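Local coordinates for sortase-like protein (Streptococcus suis, PDB 3RE9) that probably acts as a class C sortase, a transpeptidase of a family whose relatives join pilin subunits covalently into pili, at residues Lys98-Leu101 with Phe102-Leu105; Tyr115-Ile119 with Val120-Ala124. All blocks are in the same frame, centred on the assembly; numbering follows the deposited sequence.

Contact 1 (Lys98-Leu101 with Phe102-Leu105); sequences KARL and FTDL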
ATOM      1  N   LYS A  98      16.125 -12.860  -8.901  1.00 26.06           N
ATOM      2  CA  LYS A  98      15.994 -13.424  -7.563  1.00 25.73           C
ATOM      3  C   LYS A  98      14.556 -13.917  -7.269  1.00 25.08           C
ATOM      4  O   LYS A  98      14.364 -15.082  -6.892  1.00 25.09           O
ATOM      5  CB  LYS A  98      16.433 -12.336  -6.571  1.00 25.89           C
ATOM      6  CG  LYS A  98      16.423 -12.693  -5.084  1.00 27.31           C
ATOM      7  CD  LYS A  98      17.116 -11.573  -4.310  1.00 26.69           C
ATOM      8  CE  LYS A  98      18.547 -11.321  -4.863  1.00 29.14           C
ATOM      9  NZ  LYS A  98      19.433 -10.395  -4.052  1.00 29.79           N
ATOM     10  N   ALA A  99      13.555 -13.042  -7.439  1.00 23.57           N
ATOM     11  CA  ALA A  99      12.160 -13.418  -7.210  1.00 22.33           C
ATOM     12  C   ALA A  99      11.191 -12.738  -8.192  1.00 21.67           C
ATOM     13  O   ALA A  99      11.418 -11.585  -8.570  1.00 21.32           O
ATOM     14  CB  ALA A  99      11.767 -13.135  -5.760  1.00 22.50           C
ATOM     15  N   ARG A 100      10.124 -13.446  -8.594  1.00 20.55           N
ATOM     16  CA  ARG A 100       9.129 -12.898  -9.533  1.00 20.16           C
ATOM     17  C   ARG A 100       8.432 -11.609  -9.020  1.00 18.82           C
ATOM     18  O   ARG A 100       8.265 -10.639  -9.768  1.00 18.80           O
ATOM     19  CB  ARG A 100       8.126 -13.985 -10.038  1.00 20.12           C
ATOM     20  CG  ARG A 100       6.877 -13.436 -10.840  1.00 21.60           C
ATOM     21  CD  ARG A 100       6.464 -14.204 -12.168  1.00 21.68           C
ATOM     22  NE  ARG A 100       7.558 -14.284 -13.150  1.00 22.87           N
ATOM     23  CZ  ARG A 100       7.439 -14.220 -14.486  1.00 22.57           C
ATOM     24  NH1 ARG A 100       6.256 -14.042 -15.107  1.00 22.97           N
ATOM     25  NH2 ARG A 100       8.541 -14.327 -15.212  1.00 17.87           N
ATOM     26  N   LEU A 101       8.056 -11.601  -7.743  1.00 17.58           N
ATOM     27  CA  LEU A 101       7.441 -10.427  -7.085  1.00 16.27           C
ATOM     28  C   LEU A 101       6.257  -9.850  -7.912  1.00 16.36           C
ATOM     29  O   LEU A 101       5.355 -10.614  -8.261  1.00 17.02           O
ATOM     30  CB  LEU A 101       8.511  -9.404  -6.671  1.00 15.34           C
ATOM     31  CG  LEU A 101       9.535  -9.971  -5.666  1.00 13.35           C
ATOM     32  CD1 LEU A 101      10.921  -9.344  -5.793  1.00  7.39           C
ATOM     33  CD2 LEU A 101       9.023  -9.919  -4.210  1.00  9.97           C
ATOM     34  N   PHE A 102       6.254  -8.557  -8.251  1.00 15.58           N
ATOM     35  CA  PHE A 102       5.122  -7.963  -8.993  1.00 15.05           C
ATOM     36  C   PHE A 102       5.098  -8.091 -10.529  1.00 15.44           C
ATOM     37  O   PHE A 102       4.335  -7.412 -11.219  1.00 15.20           O
ATOM     38  CB  PHE A 102       4.951  -6.486  -8.551  1.00 14.72           C
ATOM     39  CG  PHE A 102       4.137  -6.305  -7.272  1.00 12.92           C
ATOM     40  CD1 PHE A 102       3.695  -7.403  -6.526  1.00 13.67           C
ATOM     41  CD2 PHE A 102       3.855  -5.037  -6.797  1.00 10.20           C
ATOM     42  CE1 PHE A 102       2.958  -7.207  -5.320  1.00 13.50           C
ATOM     43  CE2 PHE A 102       3.125  -4.839  -5.611  1.00  9.60           C
ATOM     44  CZ  PHE A 102       2.689  -5.917  -4.874  1.00 11.26           C
ATOM     45  N   THR A 103       5.935  -8.981 -11.065  1.00 16.42           N
ATOM     46  CA  THR A 103       6.125  -9.137 -12.526  1.00 15.16           C
ATOM     47  C   THR A 103       4.804  -9.274 -13.275  1.00 14.89           C
ATOM     48  O   THR A 103       4.646  -8.735 -14.377  1.00 15.44           O
ATOM     49  CB  THR A 103       7.005 -10.359 -12.819  1.00 15.39           C
ATOM     50  OG1 THR A 103       8.287 -10.186 -12.195  1.00 14.74           O
ATOM     51  CG2 THR A 103       7.163 -10.610 -14.333  1.00 15.55           C
ATOM     52  N   ASP A 104       3.859  -9.994 -12.677  1.00 14.22           N
ATOM     53  CA  ASP A 104       2.631 -10.372 -13.366  1.00 13.70           C
ATOM     54  C   ASP A 104       1.473  -9.418 -13.069  1.00 13.42           C
ATOM     55  O   ASP A 104       0.318  -9.761 -13.302  1.00 14.13           O
ATOM     56  CB  ASP A 104       2.257 -11.827 -13.047  1.00 13.38           C
ATOM     57  CG  ASP A 104       3.158 -12.854 -13.757  1.00 13.71           C
ATOM     58  OD1 ASP A 104       3.670 -12.594 -14.871  1.00 12.63           O
ATOM     59  OD2 ASP A 104       3.347 -13.954 -13.192  1.00 15.01           O
ATOM     60  N   LEU A 105       1.790  -8.227 -12.556  1.00 13.13           N
ATOM     61  CA  LEU A 105       0.816  -7.181 -12.260  1.00 12.59           C
ATOM     62  C   LEU A 105       0.226  -6.578 -13.515  1.00 12.86           C
ATOM     63  O   LEU A 105      -0.877  -6.009 -13.490  1.00 13.27           O
ATOM     64  CB  LEU A 105       1.494  -6.071 -11.468  1.00 12.42           C
ATOM     65  CG  LEU A 105       0.648  -5.280 -10.472  1.00 13.06           C
ATOM     66  CD1 LEU A 105       0.041  -6.189  -9.385  1.00  8.84           C
ATOM     67  CD2 LEU A 105       1.537  -4.174  -9.856  1.00 12.84           C
TER
HETATM   68  O   HOH W   1       3.943 -11.239 -10.153  1.00  9.12           O
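Arg-100 and Thr-103 are joined first through the backbone: Thr-103 N donates to Arg-100 O over 3.1 Å. With Leu-101 at a positive phi of 50° and Phe-102 following it, this bond identifies a type II' beta turn. The same carbonyl also receives Thr-103 OG1, at 2.5 Å from Arg-100 O, a length too short to be taken literally; OG1 has a further, weak bond from Gly-95 N. A water accepts from Asp-104 N at 2.8 Å and lies implausibly close to Leu-101 O, so that link is doubtful.

Van der Waals contact comes from Thr-103 CG2, which sits over the centre of one guanidinium face, 3.6 Å from Arg-100 CZ. Arg-100 CG anti to the backbone N (chi1 170°) and bends at chi2 and chi3 bring the guanidinium over this methyl. At the rim of that group lies the salt bridge, Arg-100 NH1 to Asp-104 OD1, 3.0 Å. Its planes are turned 60° apart, whereas Lys-107 offers OD1 a second cation. On the inner side, Phe-102 packs on Leu-152 and Thr-154 of strand 148-156.

Thr-103 N thus closes the turn, to which the hydroxyl probably adds, while the ion pair, one bent and one long bond shared with Lys-107, probably contributes a more adjustable electrostatic term at the surface.

Contact 2 (Tyr115-Ile119 with Val120-Ala124); sequences YIHNI and VETLA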
ATOM      1  N   TYR A 115      -6.226  -8.628  -1.716  1.00 11.93           N
ATOM      2  CA  TYR A 115      -6.359  -8.585  -0.263  1.00 11.69           C
ATOM      3  C   TYR A 115      -5.059  -8.136   0.367  1.00 11.40           C
ATOM      4  O   TYR A 115      -3.956  -8.494  -0.108  1.00 10.70           O
ATOM      5  CB  TYR A 115      -6.736  -9.965   0.330  1.00 12.28           C
ATOM      6  CG  TYR A 115      -7.880 -10.620  -0.384  1.00 12.95           C
ATOM      7  CD1 TYR A 115      -7.649 -11.638  -1.318  1.00 13.16           C
ATOM      8  CD2 TYR A 115      -9.194 -10.179  -0.181  1.00 12.96           C
ATOM      9  CE1 TYR A 115      -8.716 -12.212  -2.037  1.00 14.54           C
ATOM     10  CE2 TYR A 115     -10.255 -10.735  -0.894  1.00 14.01           C
ATOM     11  CZ  TYR A 115     -10.016 -11.761  -1.815  1.00 14.27           C
ATOM     12  OH  TYR A 115     -11.074 -12.337  -2.498  1.00 13.56           O
ATOM     13  N   ILE A 116      -5.204  -7.338   1.425  1.00 10.79           N
ATOM     14  CA  ILE A 116      -4.118  -7.029   2.299  1.00  9.90           C
ATOM     15  C   ILE A 116      -4.459  -7.649   3.641  1.00 11.04           C
ATOM     16  O   ILE A 116      -5.499  -7.342   4.224  1.00 11.35           O
ATOM     17  CB  ILE A 116      -3.888  -5.513   2.405  1.00 10.48           C
ATOM     18  CG1 ILE A 116      -3.466  -4.932   1.032  1.00  8.59           C
ATOM     19  CG2 ILE A 116      -2.865  -5.192   3.531  1.00  7.41           C
ATOM     20  CD1 ILE A 116      -3.350  -3.405   1.026  1.00  7.41           C
ATOM     21  N   HIS A 117      -3.590  -8.551   4.104  1.00 11.24           N
ATOM     22  CA  HIS A 117      -3.766  -9.249   5.368  1.00 11.75           C
ATOM     23  C   HIS A 117      -2.896  -8.603   6.466  1.00 12.03           C
ATOM     24  O   HIS A 117      -1.671  -8.704   6.435  1.00 12.39           O
ATOM     25  CB  HIS A 117      -3.365 -10.713   5.237  1.00 11.72           C
ATOM     26  CG  HIS A 117      -4.057 -11.462   4.133  1.00 13.58           C
ATOM     27  ND1 HIS A 117      -5.359 -11.909   4.232  1.00 14.33           N
ATOM     28  CD2 HIS A 117      -3.600 -11.912   2.941  1.00 13.17           C
ATOM     29  CE1 HIS A 117      -5.683 -12.567   3.132  1.00 14.33           C
ATOM     30  NE2 HIS A 117      -4.635 -12.582   2.333  1.00 14.56           N
ATOM     31  N   ASN A 118      -3.517  -7.918   7.413  1.00 11.74           N
ATOM     32  CA  ASN A 118      -2.751  -7.293   8.478  1.00 11.84           C
ATOM     33  C   ASN A 118      -3.007  -8.053   9.764  1.00 12.08           C
ATOM     34  O   ASN A 118      -3.616  -9.111   9.730  1.00 12.43           O
ATOM     35  CB  ASN A 118      -2.960  -5.749   8.571  1.00 11.72           C
ATOM     36  CG  ASN A 118      -4.438  -5.324   8.828  1.00 10.17           C
ATOM     37  OD1 ASN A 118      -5.131  -5.882   9.665  1.00  8.59           O
ATOM     38  ND2 ASN A 118      -4.878  -4.301   8.126  1.00  9.67           N
ATOM     39  N   ILE A 119      -2.527  -7.542  10.884  1.00 12.67           N
ATOM     40  CA  ILE A 119      -2.602  -8.285  12.124  1.00 13.21           C
ATOM     41  C   ILE A 119      -4.042  -8.312  12.634  1.00 13.24           C
ATOM     42  O   ILE A 119      -4.381  -9.131  13.474  1.00 12.84           O
ATOM     43  CB  ILE A 119      -1.599  -7.718  13.194  1.00 13.86           C
ATOM     44  CG1 ILE A 119      -1.409  -8.704  14.369  1.00 13.55           C
ATOM     45  CG2 ILE A 119      -1.992  -6.284  13.642  1.00 12.84           C
ATOM     46  CD1 ILE A 119      -0.664 -10.038  14.013  1.00 12.65           C
ATOM     47  N   VAL A 120      -4.879  -7.424  12.097  1.00 13.27           N
ATOM     48  CA  VAL A 120      -6.267  -7.284  12.533  1.00 13.18           C
ATOM     49  C   VAL A 120      -7.210  -8.115  11.645  1.00 13.74           C
ATOM     50  O   VAL A 120      -8.102  -8.796  12.141  1.00 12.88           O
ATOM     51  CB  VAL A 120      -6.701  -5.763  12.541  1.00 13.20           C
ATOM     52  CG1 VAL A 120      -8.232  -5.584  12.783  1.00 11.96           C
ATOM     53  CG2 VAL A 120      -5.847  -4.928  13.528  1.00 11.71           C
ATOM     54  N   GLU A 121      -6.961  -8.081  10.328  1.00 14.81           N
ATOM     55  CA  GLU A 121      -7.974  -8.363   9.330  1.00 15.31           C
ATOM     56  C   GLU A 121      -7.382  -8.615   7.990  1.00 15.30           C
ATOM     57  O   GLU A 121      -6.285  -8.166   7.679  1.00 15.69           O
ATOM     58  CB  GLU A 121      -8.791  -7.095   9.057  1.00 16.31           C
ATOM     59  CG  GLU A 121     -10.007  -6.915   9.851  1.00 17.57           C
ATOM     60  CD  GLU A 121     -10.731  -5.659   9.439  1.00 20.08           C
ATOM     61  OE1 GLU A 121     -10.129  -4.543   9.482  1.00 17.10           O
ATOM     62  OE2 GLU A 121     -11.924  -5.818   9.070  1.00 23.81           O
ATOM     63  N   THR A 122      -8.198  -9.269   7.169  1.00 15.13           N
ATOM     64  CA  THR A 122      -8.089  -9.224   5.734  1.00 14.13           C
ATOM     65  C   THR A 122      -8.923  -8.043   5.244  1.00 13.80           C
ATOM     66  O   THR A 122     -10.080  -7.872   5.650  1.00 13.00           O
ATOM     67  CB  THR A 122      -8.594 -10.527   5.120  1.00 13.49           C
ATOM     68  OG1 THR A 122      -7.759 -11.582   5.587  1.00 13.77           O
ATOM     69  CG2 THR A 122      -8.537 -10.487   3.606  1.00 12.74           C
ATOM     70  N   LEU A 123      -8.299  -7.245   4.375  1.00 13.33           N
ATOM     71  CA  LEU A 123      -8.963  -6.185   3.643  1.00 13.19           C
ATOM     72  C   LEU A 123      -9.038  -6.550   2.165  1.00 13.24           C
ATOM     73  O   LEU A 123      -8.075  -7.031   1.594  1.00 12.78           O
ATOM     74  CB  LEU A 123      -8.200  -4.866   3.788  1.00 12.70           C
ATOM     75  CG  LEU A 123      -7.758  -4.407   5.166  1.00 10.73           C
ATOM     76  CD1 LEU A 123      -6.598  -3.468   4.967  1.00  8.53           C
ATOM     77  CD2 LEU A 123      -8.921  -3.740   5.882  1.00  7.58           C
ATOM     78  N   ALA A 124     -10.194  -6.298   1.566  1.00 13.55           N
ATOM     79  CA  ALA A 124     -10.459  -6.649   0.181  1.00 13.66           C
ATOM     80  C   ALA A 124     -10.603  -5.383  -0.655  1.00 13.48           C
ATOM     81  O   ALA A 124     -11.312  -4.469  -0.265  1.00 13.94           O
ATOM     82  CB  ALA A 124     -11.722  -7.494   0.099  1.00 13.57           C
TER
HETATM   83  O   HOH W   2      -7.118  -3.163   9.604  1.00 11.15           O
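Ile-116 and Leu-123 form the hydrogen-bonded antiparallel pair of a beta hairpin, strands 113-117 and 122-133 of the sortase beta-barrel. Two bonds define it: Ile-116 N to Leu-123 O, 2.9 Å, and Leu-123 N to Ile-116 O, 2.8 Å. Both side chains are buried on one face of the sheet, where Ile-116 reaches Thr-88 and Leu-90 of strand 86-91. On the other face Ala-124 CB touches the edge of the Tyr-115 ring, 3.7 Å from CE2, and Tyr-115 also stacks on His-179.

The loop end is looser. Ile-119, Val-120 and Glu-121 are exposed, with the first two reaching Ile-3 of helix 3-11. Order here comes from Asn-118: its N donates to Glu-121 O over 2.8 Å, and its OD1 accepts Val-120 N at 2.9 Å, an Asx turn, plus a weak bond from Glu-121 N. Chi1 of 60° places CG between backbone N and carbonyl carbon, which brings OD1 to the Val-120 and Glu-121 amides, while ND2 meets Pro-80 O and a water.

On the face of Tyr-115 and Ala-124, His-117 ND1 and Thr-122 OG1 are hydrogen-bonded at 2.8 Å, with OG1 in the imidazole plane and NE2 held by Glu-48 OE1.

How the contacts relate
Both contacts are local reversals of one chain within the sortase domain, met in sequence order, with centres about 21 Å apart and nearest atoms about 9 Å apart. The centre of contact 1 lies about 16 Å from the chain centre, in the long connection between strands 86-91 and 113-117; that of contact 2, at about 12 Å, joins two neighbouring strands directly. Contact 1 has an exposed charged side, whereas the exposed turn of contact 2 mixes Ile-119 and Val-120 with Glu-121. Phe-102 and Leu-105 lean on strand 148-156 from a loop; in contact 2 strands 86-91 and 163-172 flank the hairpin. Charge is prominent in contact 1, while contact 2 relies mainly on backbone pairing and an amide-held turn.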